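Long-range contacts in monoamine oxidase regulatory protein, putative (Archaeoglobus fulgidus, PDB 1Q6W), which is of unproven function but has the MaoC-like hot dog fold and may act as a hydratase or dehydratase on acyl thioesters: residues I13-I18 against V120-F125; G130-K135 against A153-T158. All coordinates share one frame; numbering follows the deposited sequence.

Overall arrangement
The two contacts meet at one end of the antiparallel sheet of the hot dog fold, their centres about 5 Å apart. Contact 1 is a surface contact. It ties the loop ahead of strand 23-30 to strand 112-126. There the K122 ammonium meets a backbone carbonyl and the face of the F15 ring. Contact 2 is buried. It pairs strands 129-139 and 145-156, and relies instead on paired backbone hydrogen bonds and apolar side chains on both faces. The contacts share a sheet, since strands 112-126 and 129-139 are neighbours in it. They also touch directly. F15 N lies 2.7 Å from R156 O, a probable hydrogen bond, and I18 packs on I155.

Contact 1: I13-I18 against V120-F125; sequences IYFESI and VEKQDF
K122 reaches from strand 112-126 to the loop residues F15 and I18. Its CB lies 3.8 Å from CZ of F15. CD runs past I18 O. The chain then bends at chi3 (57°), which brings CE over one face of the F15 ring, offset toward the rim and 3.6 Å from CE1. The tip, NZ, sits 4.4 Å from the F15 ring centroid and almost on the ring normal, a cation-pi contact. NZ also donates to F15 O at 2.7 Å. Its bond to I18 O is modelled too short for the length to be trusted. If both bonds are real, the ammonium bridges two carbonyls of the turn. F15 O accepts from both NZ and I18 N, which come from opposite faces of its plane. An alanine here removes the ammonium and would probably leave F15 O with I18 N as the one remaining donor of the two, one face of the F15 ring without its cation, and the loop less firmly held to the strand. On the F15 ring, CZ also approaches Q123 O, at an oblique angle. The arrangement lays the N-terminal loop against the sheet of the hot dog fold. F15 also touches V132 of strand 129-139, and both F15 and I18 rest on I155 of strand 145-156.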
ATOM      1  N   ILE A  13      23.985  -3.931   6.438  1.00 70.79           N
ATOM      2  CA  ILE A  13      23.666  -3.235   7.673  1.00 67.30           C
ATOM      3  C   ILE A  13      22.890  -4.179   8.562  1.00 63.61           C
ATOM      4  O   ILE A  13      21.885  -4.740   8.147  1.00 62.64           O
ATOM      5  CB  ILE A  13      22.794  -1.986   7.435  1.00 95.44           C
ATOM      6  CG1 ILE A  13      21.684  -2.313   6.433  1.00 97.53           C
ATOM      7  CG2 ILE A  13      23.662  -0.825   6.994  1.00 95.06           C
ATOM      8  CD1 ILE A  13      20.679  -1.195   6.253  1.00100.45           C
ATOM      9  N   TYR A  14      23.359  -4.358   9.786  1.00 49.35           N
ATOM     10  CA  TYR A  14      22.671  -5.235  10.717  1.00 45.10           C
ATOM     11  C   TYR A  14      21.837  -4.421  11.712  1.00 43.26           C
ATOM     12  O   TYR A  14      21.959  -3.200  11.788  1.00 43.72           O
ATOM     13  CB  TYR A  14      23.687  -6.117  11.444  1.00 66.62           C
ATOM     14  CG  TYR A  14      24.519  -6.957  10.507  1.00 60.43           C
ATOM     15  CD1 TYR A  14      25.693  -6.461   9.945  1.00 57.51           C
ATOM     16  CD2 TYR A  14      24.117  -8.245  10.160  1.00 58.11           C
ATOM     17  CE1 TYR A  14      26.448  -7.231   9.059  1.00 52.81           C
ATOM     18  CE2 TYR A  14      24.859  -9.018   9.278  1.00 54.22           C
ATOM     19  CZ  TYR A  14      26.025  -8.508   8.732  1.00 52.76           C
ATOM     20  OH  TYR A  14      26.771  -9.285   7.876  1.00 52.02           O
ATOM     21  N   PHE A  15      20.988  -5.111  12.459  1.00 58.19           N
ATOM     22  CA  PHE A  15      20.121  -4.472  13.438  1.00 58.29           C
ATOM     23  C   PHE A  15      20.840  -3.452  14.321  1.00 58.85           C
ATOM     24  O   PHE A  15      20.363  -2.330  14.504  1.00 57.92           O
ATOM     25  CB  PHE A  15      19.467  -5.542  14.307  1.00 64.97           C
ATOM     26  CG  PHE A  15      18.427  -5.009  15.248  1.00 63.87           C
ATOM     27  CD1 PHE A  15      17.329  -4.309  14.768  1.00 61.93           C
ATOM     28  CD2 PHE A  15      18.534  -5.221  16.614  1.00 62.31           C
ATOM     29  CE1 PHE A  15      16.356  -3.830  15.633  1.00 61.41           C
ATOM     30  CE2 PHE A  15      17.567  -4.747  17.480  1.00 61.87           C
ATOM     31  CZ  PHE A  15      16.474  -4.049  16.987  1.00 61.75           C
ATOM     32  N   GLU A  16      21.991  -3.842  14.860  1.00 79.68           N
ATOM     33  CA  GLU A  16      22.768  -2.976  15.742  1.00 80.44           C
ATOM     34  C   GLU A  16      23.329  -1.732  15.071  1.00 77.00           C
ATOM     35  O   GLU A  16      23.616  -0.747  15.741  1.00 75.29           O
ATOM     36  CB  GLU A  16      23.908  -3.770  16.401  1.00 71.50           C
ATOM     37  CG  GLU A  16      24.315  -5.046  15.677  1.00 80.92           C
ATOM     38  CD  GLU A  16      23.381  -6.219  15.959  1.00 87.23           C
ATOM     39  OE1 GLU A  16      22.190  -6.147  15.606  1.00 94.01           O
ATOM     40  OE2 GLU A  16      23.837  -7.223  16.539  1.00 94.60           O
ATOM     41  N   SER A  17      23.488  -1.778  13.752  1.00 58.03           N
ATOM     42  CA  SER A  17      24.015  -0.638  12.998  1.00 56.30           C
ATOM     43  C   SER A  17      22.970   0.468  12.839  1.00 54.90           C
ATOM     44  O   SER A  17      23.314   1.641  12.727  1.00 57.43           O
ATOM     45  CB  SER A  17      24.469  -1.077  11.606  1.00 94.33           C
ATOM     46  OG  SER A  17      25.494  -2.044  11.683  1.00 92.48           O
ATOM     47  N   ILE A  18      21.694   0.084  12.825  1.00 53.87           N
ATOM     48  CA  ILE A  18      20.603   1.040  12.665  1.00 51.92           C
ATOM     49  C   ILE A  18      20.339   1.775  13.970  1.00 51.25           C
ATOM     50  O   ILE A  18      20.072   1.148  15.004  1.00 51.57           O
ATOM     51  CB  ILE A  18      19.287   0.337  12.248  1.00 46.88           C
ATOM     52  CG1 ILE A  18      19.537  -0.644  11.102  1.00 42.80           C
ATOM     53  CG2 ILE A  18      18.260   1.375  11.825  1.00 43.46           C
ATOM     54  CD1 ILE A  18      20.086  -0.012   9.856  1.00 37.83           C
ATOM     55  N   VAL A 120      12.436   5.421  13.937  1.00 37.33           N
ATOM     56  CA  VAL A 120      11.821   5.888  15.165  1.00 37.42           C
ATOM     57  C   VAL A 120      11.741   4.846  16.267  1.00 42.49           C
ATOM     58  O   VAL A 120      11.476   5.177  17.413  1.00 43.42           O
ATOM     59  CB  VAL A 120      10.405   6.429  14.899  1.00 24.81           C
ATOM     60  CG1 VAL A 120      10.482   7.599  13.928  1.00 19.95           C
ATOM     61  CG2 VAL A 120       9.496   5.308  14.383  1.00 18.08           C
ATOM     62  N   GLU A 121      11.985   3.591  15.936  1.00 39.41           N
ATOM     63  CA  GLU A 121      11.903   2.542  16.941  1.00 43.89           C
ATOM     64  C   GLU A 121      12.686   1.279  16.589  1.00 45.60           C
ATOM     65  O   GLU A 121      12.888   0.942  15.414  1.00 44.78           O
ATOM     66  CB  GLU A 121      10.438   2.197  17.176  1.00 83.31           C
ATOM     67  CG  GLU A 121      10.196   1.081  18.167  1.00 91.70           C
ATOM     68  CD  GLU A 121       8.713   0.823  18.400  1.00 97.12           C
ATOM     69  OE1 GLU A 121       8.383  -0.126  19.144  1.00101.03           O
ATOM     70  OE2 GLU A 121       7.877   1.571  17.841  1.00101.07           O
ATOM     71  N   LYS A 122      13.131   0.585  17.628  1.00 55.34           N
ATOM     72  CA  LYS A 122      13.877  -0.656  17.475  1.00 59.71           C
ATOM     73  C   LYS A 122      13.445  -1.575  18.587  1.00 63.52           C
ATOM     74  O   LYS A 122      13.359  -1.177  19.740  1.00 66.22           O
ATOM     75  CB  LYS A 122      15.379  -0.415  17.577  1.00 51.82           C
ATOM     76  CG  LYS A 122      15.930   0.515  16.519  1.00 46.46           C
ATOM     77  CD  LYS A 122      17.431   0.599  16.602  1.00 40.35           C
ATOM     78  CE  LYS A 122      18.057  -0.777  16.463  1.00 39.17           C
ATOM     79  NZ  LYS A 122      19.541  -0.704  16.511  1.00 37.46           N
ATOM     80  N   GLN A 123      13.196  -2.817  18.230  1.00 55.74           N
ATOM     81  CA  GLN A 123      12.730  -3.802  19.179  1.00 62.15           C
ATOM     82  C   GLN A 123      13.510  -5.088  18.927  1.00 65.31           C
ATOM     83  O   GLN A 123      13.779  -5.432  17.772  1.00 63.43           O
ATOM     84  CB  GLN A 123      11.249  -4.035  18.913  1.00 85.41           C
ATOM     85  CG  GLN A 123      10.410  -4.503  20.058  1.00 92.10           C
ATOM     86  CD  GLN A 123       8.973  -4.745  19.612  1.00 94.73           C
ATOM     87  OE1 GLN A 123       8.431  -3.991  18.791  1.00 98.69           O
ATOM     88  NE2 GLN A 123       8.347  -5.794  20.153  1.00 97.86           N
ATOM     89  N   ASP A 124      13.907  -5.782  19.991  1.00 73.28           N
ATOM     90  CA  ASP A 124      14.588  -7.048  19.790  1.00 73.57           C
ATOM     91  C   ASP A 124      13.476  -8.016  19.368  1.00 71.13           C
ATOM     92  O   ASP A 124      12.316  -7.833  19.744  1.00 71.39           O
ATOM     93  CB  ASP A 124      15.259  -7.526  21.076  1.00127.73           C
ATOM     94  CG  ASP A 124      16.119  -8.755  20.854  1.00132.09           C
ATOM     95  OD1 ASP A 124      17.050  -8.687  20.021  1.00130.87           O
ATOM     96  OD2 ASP A 124      15.866  -9.789  21.510  1.00130.25           O
ATOM     97  N   PHE A 125      13.816  -9.024  18.569  1.00 64.27           N
ATOM     98  CA  PHE A 125      12.819  -9.982  18.114  1.00 61.77           C
ATOM     99  C   PHE A 125      13.188 -11.391  18.554  1.00 64.06           C
ATOM    100  O   PHE A 125      12.383 -12.100  19.163  1.00 64.54           O
ATOM    101  CB  PHE A 125      12.702  -9.938  16.592  1.00 59.94           C
ATOM    102  CG  PHE A 125      11.575 -10.762  16.055  1.00 50.55           C
ATOM    103  CD1 PHE A 125      10.256 -10.387  16.279  1.00 46.94           C
ATOM    104  CD2 PHE A 125      11.829 -11.920  15.335  1.00 47.19           C
ATOM    105  CE1 PHE A 125       9.198 -11.150  15.794  1.00 45.15           C
ATOM    106  CE2 PHE A 125      10.776 -12.700  14.839  1.00 45.26           C
ATOM    107  CZ  PHE A 125       9.456 -12.311  15.070  1.00 45.03           C
TER

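Contact 2: G130-K135 against A153-T158; sequences GVVTYK and ALIRKT
V132 and I155 touch on one face of the beta hairpin formed by strands 129-139 and 145-156, part of the antiparallel sheet of the hot dog fold. Their side chains cross obliquely, with CG2 of V132 3.4 Å from CD1 of I155. I155 CG1 stands between its backbone N and carbonyl carbon (chi1 75°), and the extended chi2 carries CD1 on toward the valine. A153 points its CB to this same face. G130, opposite I155, puts no side chain there, and I155 CG1 lies 3.9 Å from G130 O. The loop 13-18 covers this face.

V131 and L154 turn to the other face. They form a non-hydrogen-bonded pair, and V131 CG1 meets L154 CG loosely at 4.4 Å. L154 goes on to touch I93 and F96 of strand 92-103, while V131 touches Q123 of strand 112-126. Each side chain of the pair thus also meets the next strand in the sheet.

The short strand segments run at 134° to each other. Two hydrogen-bonded pairs hold them. G130 N donates to I155 O at 3.1 Å, and I155 N returns a bond to G130 O. V132 N donates to A153 O at 2.9 Å, and A153 N returns one to V132 O. Just past the strand, K157 lays its CG near G130 N. Its NZ hydrogen-bonds to D126 O and forms a salt bridge with D124 OD1. Between the two hydrogen-bonded pairs, V131 CA makes a CA-H...O contact of 3.4 Å with A153 O, which also accepts V132 N.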
ATOM      1  N   GLY A 130      16.044  -8.241  14.830  1.00 56.55           N
ATOM      2  CA  GLY A 130      15.220  -7.287  15.550  1.00 49.57           C
ATOM      3  C   GLY A 130      14.375  -6.509  14.556  1.00 44.11           C
ATOM      4  O   GLY A 130      14.688  -6.491  13.367  1.00 42.06           O
ATOM      5  N   VAL A 131      13.299  -5.882  15.017  1.00 58.49           N
ATOM      6  CA  VAL A 131      12.469  -5.111  14.103  1.00 56.73           C
ATOM      7  C   VAL A 131      12.746  -3.619  14.236  1.00 53.29           C
ATOM      8  O   VAL A 131      12.872  -3.085  15.340  1.00 52.06           O
ATOM      9  CB  VAL A 131      10.959  -5.361  14.326  1.00 63.20           C
ATOM     10  CG1 VAL A 131      10.637  -6.824  14.124  1.00 63.52           C
ATOM     11  CG2 VAL A 131      10.562  -4.926  15.706  1.00 63.99           C
ATOM     12  N   VAL A 132      12.862  -2.954  13.093  1.00 39.75           N
ATOM     13  CA  VAL A 132      13.109  -1.525  13.057  1.00 36.43           C
ATOM     14  C   VAL A 132      11.850  -0.868  12.527  1.00 34.15           C
ATOM     15  O   VAL A 132      11.248  -1.349  11.565  1.00 34.18           O
ATOM     16  CB  VAL A 132      14.300  -1.200  12.128  1.00 27.53           C
ATOM     17  CG1 VAL A 132      14.526   0.313  12.053  1.00 27.66           C
ATOM     18  CG2 VAL A 132      15.549  -1.919  12.639  1.00 28.76           C
ATOM     19  N   THR A 133      11.436   0.214  13.169  1.00 37.69           N
ATOM     20  CA  THR A 133      10.250   0.932  12.727  1.00 39.45           C
ATOM     21  C   THR A 133      10.617   2.294  12.139  1.00 38.34           C
ATOM     22  O   THR A 133      11.395   3.048  12.729  1.00 36.74           O
ATOM     23  CB  THR A 133       9.264   1.133  13.884  1.00 38.81           C
ATOM     24  OG1 THR A 133       8.792  -0.148  14.311  1.00 38.31           O
ATOM     25  CG2 THR A 133       8.075   2.014  13.440  1.00 37.31           C
ATOM     26  N   TYR A 134      10.044   2.605  10.981  1.00 36.44           N
ATOM     27  CA  TYR A 134      10.335   3.860  10.307  1.00 37.08           C
ATOM     28  C   TYR A 134       9.120   4.745  10.214  1.00 38.53           C
ATOM     29  O   TYR A 134       7.993   4.264  10.119  1.00 38.81           O
ATOM     30  CB  TYR A 134      10.852   3.600   8.883  1.00 31.07           C
ATOM     31  CG  TYR A 134      12.078   2.726   8.806  1.00 32.48           C
ATOM     32  CD1 TYR A 134      11.991   1.340   8.973  1.00 32.85           C
ATOM     33  CD2 TYR A 134      13.341   3.282   8.557  1.00 32.41           C
ATOM     34  CE1 TYR A 134      13.137   0.531   8.892  1.00 34.35           C
ATOM     35  CE2 TYR A 134      14.478   2.494   8.476  1.00 31.54           C
ATOM     36  CZ  TYR A 134      14.377   1.123   8.642  1.00 33.72           C
ATOM     37  OH  TYR A 134      15.527   0.351   8.554  1.00 33.35           O
ATOM     38  N   LYS A 135       9.352   6.047  10.232  1.00 32.99           N
ATOM     39  CA  LYS A 135       8.273   7.002  10.087  1.00 36.11           C
ATOM     40  C   LYS A 135       8.409   7.523   8.663  1.00 37.42           C
ATOM     41  O   LYS A 135       9.452   8.053   8.288  1.00 35.76           O
ATOM     42  CB  LYS A 135       8.418   8.156  11.077  1.00 54.20           C
ATOM     43  CG  LYS A 135       7.238   9.102  11.072  1.00 59.90           C
ATOM     44  CD  LYS A 135       7.442  10.244  12.061  1.00 69.43           C
ATOM     45  CE  LYS A 135       6.162  11.061  12.258  1.00 76.94           C
ATOM     46  NZ  LYS A 135       5.662  11.679  10.993  1.00 84.70           N
ATOM     47  N   ALA A 153      10.455  -3.140   9.374  1.00 39.45           N
ATOM     48  CA  ALA A 153      11.139  -4.234   8.691  1.00 39.97           C
ATOM     49  C   ALA A 153      11.887  -5.104   9.696  1.00 40.23           C
ATOM     50  O   ALA A 153      12.332  -4.632  10.736  1.00 40.57           O
ATOM     51  CB  ALA A 153      12.112  -3.682   7.656  1.00 20.94           C
ATOM     52  N   LEU A 154      12.003  -6.384   9.387  1.00 35.72           N
ATOM     53  CA  LEU A 154      12.715  -7.302  10.259  1.00 35.46           C
ATOM     54  C   LEU A 154      14.143  -7.422   9.703  1.00 36.16           C
ATOM     55  O   LEU A 154      14.354  -7.914   8.591  1.00 35.48           O
ATOM     56  CB  LEU A 154      12.005  -8.657  10.266  1.00 49.83           C
ATOM     57  CG  LEU A 154      12.440  -9.684  11.302  1.00 50.60           C
ATOM     58  CD1 LEU A 154      11.396 -10.763  11.427  1.00 48.46           C
ATOM     59  CD2 LEU A 154      13.759 -10.274  10.881  1.00 52.00           C
ATOM     60  N   ILE A 155      15.126  -6.947  10.458  1.00 57.88           N
ATOM     61  CA  ILE A 155      16.495  -7.020   9.970  1.00 62.22           C
ATOM     62  C   ILE A 155      17.429  -7.854  10.850  1.00 63.17           C
ATOM     63  O   ILE A 155      17.345  -7.840  12.073  1.00 61.79           O
ATOM     64  CB  ILE A 155      17.092  -5.606   9.762  1.00 63.45           C
ATOM     65  CG1 ILE A 155      17.432  -4.982  11.096  1.00 61.63           C
ATOM     66  CG2 ILE A 155      16.079  -4.702   9.057  1.00 56.38           C
ATOM     67  CD1 ILE A 155      18.028  -3.604  10.951  1.00 68.64           C
ATOM     68  N   ARG A 156      18.312  -8.588  10.186  1.00 41.67           N
ATOM     69  CA  ARG A 156      19.291  -9.470  10.814  1.00 45.68           C
ATOM     70  C   ARG A 156      20.281  -8.789  11.759  1.00 48.57           C
ATOM     71  O   ARG A 156      20.726  -7.667  11.518  1.00 48.32           O
ATOM     72  CB  ARG A 156      20.076 -10.194   9.720  1.00 65.06           C
ATOM     73  CG  ARG A 156      20.898 -11.358  10.200  1.00 65.96           C
ATOM     74  CD  ARG A 156      20.410 -12.619   9.536  1.00 67.00           C
ATOM     75  NE  ARG A 156      20.512 -12.506   8.085  1.00 70.61           N
ATOM     76  CZ  ARG A 156      19.825 -13.254   7.227  1.00 72.75           C
ATOM     77  NH1 ARG A 156      18.975 -14.177   7.670  1.00 75.40           N
ATOM     78  NH2 ARG A 156      19.994 -13.078   5.925  1.00 73.38           N
ATOM     79  N   LYS A 157      20.628  -9.492  12.832  1.00 50.18           N
ATOM     80  CA  LYS A 157      21.583  -8.983  13.806  1.00 52.39           C
ATOM     81  C   LYS A 157      22.982  -9.442  13.417  1.00 51.94           C
ATOM     82  O   LYS A 157      23.135 -10.474  12.747  1.00 51.64           O
ATOM     83  CB  LYS A 157      21.229  -9.473  15.218  1.00 62.18           C
ATOM     84  CG  LYS A 157      19.961  -8.833  15.763  1.00 66.61           C
ATOM     85  CD  LYS A 157      19.785  -9.006  17.254  1.00 75.85           C
ATOM     86  CE  LYS A 157      19.373 -10.416  17.601  1.00 82.89           C
ATOM     87  NZ  LYS A 157      19.082 -10.528  19.055  1.00 95.80           N
ATOM     88  N   THR A 158      23.994  -8.678  13.826  1.00 74.69           N
ATOM     89  CA  THR A 158      25.377  -9.013  13.502  1.00 73.50           C
ATOM     90  C   THR A 158      25.758 -10.406  13.982  1.00 72.14           C
ATOM     91  O   THR A 158      25.339 -10.847  15.061  1.00 73.17           O
ATOM     92  CB  THR A 158      26.377  -8.030  14.141  1.00 82.22           C
ATOM     93  OG1 THR A 158      25.942  -6.687  13.920  1.00 79.98           O
ATOM     94  CG2 THR A 158      27.760  -8.199  13.521  1.00 78.48           C
TER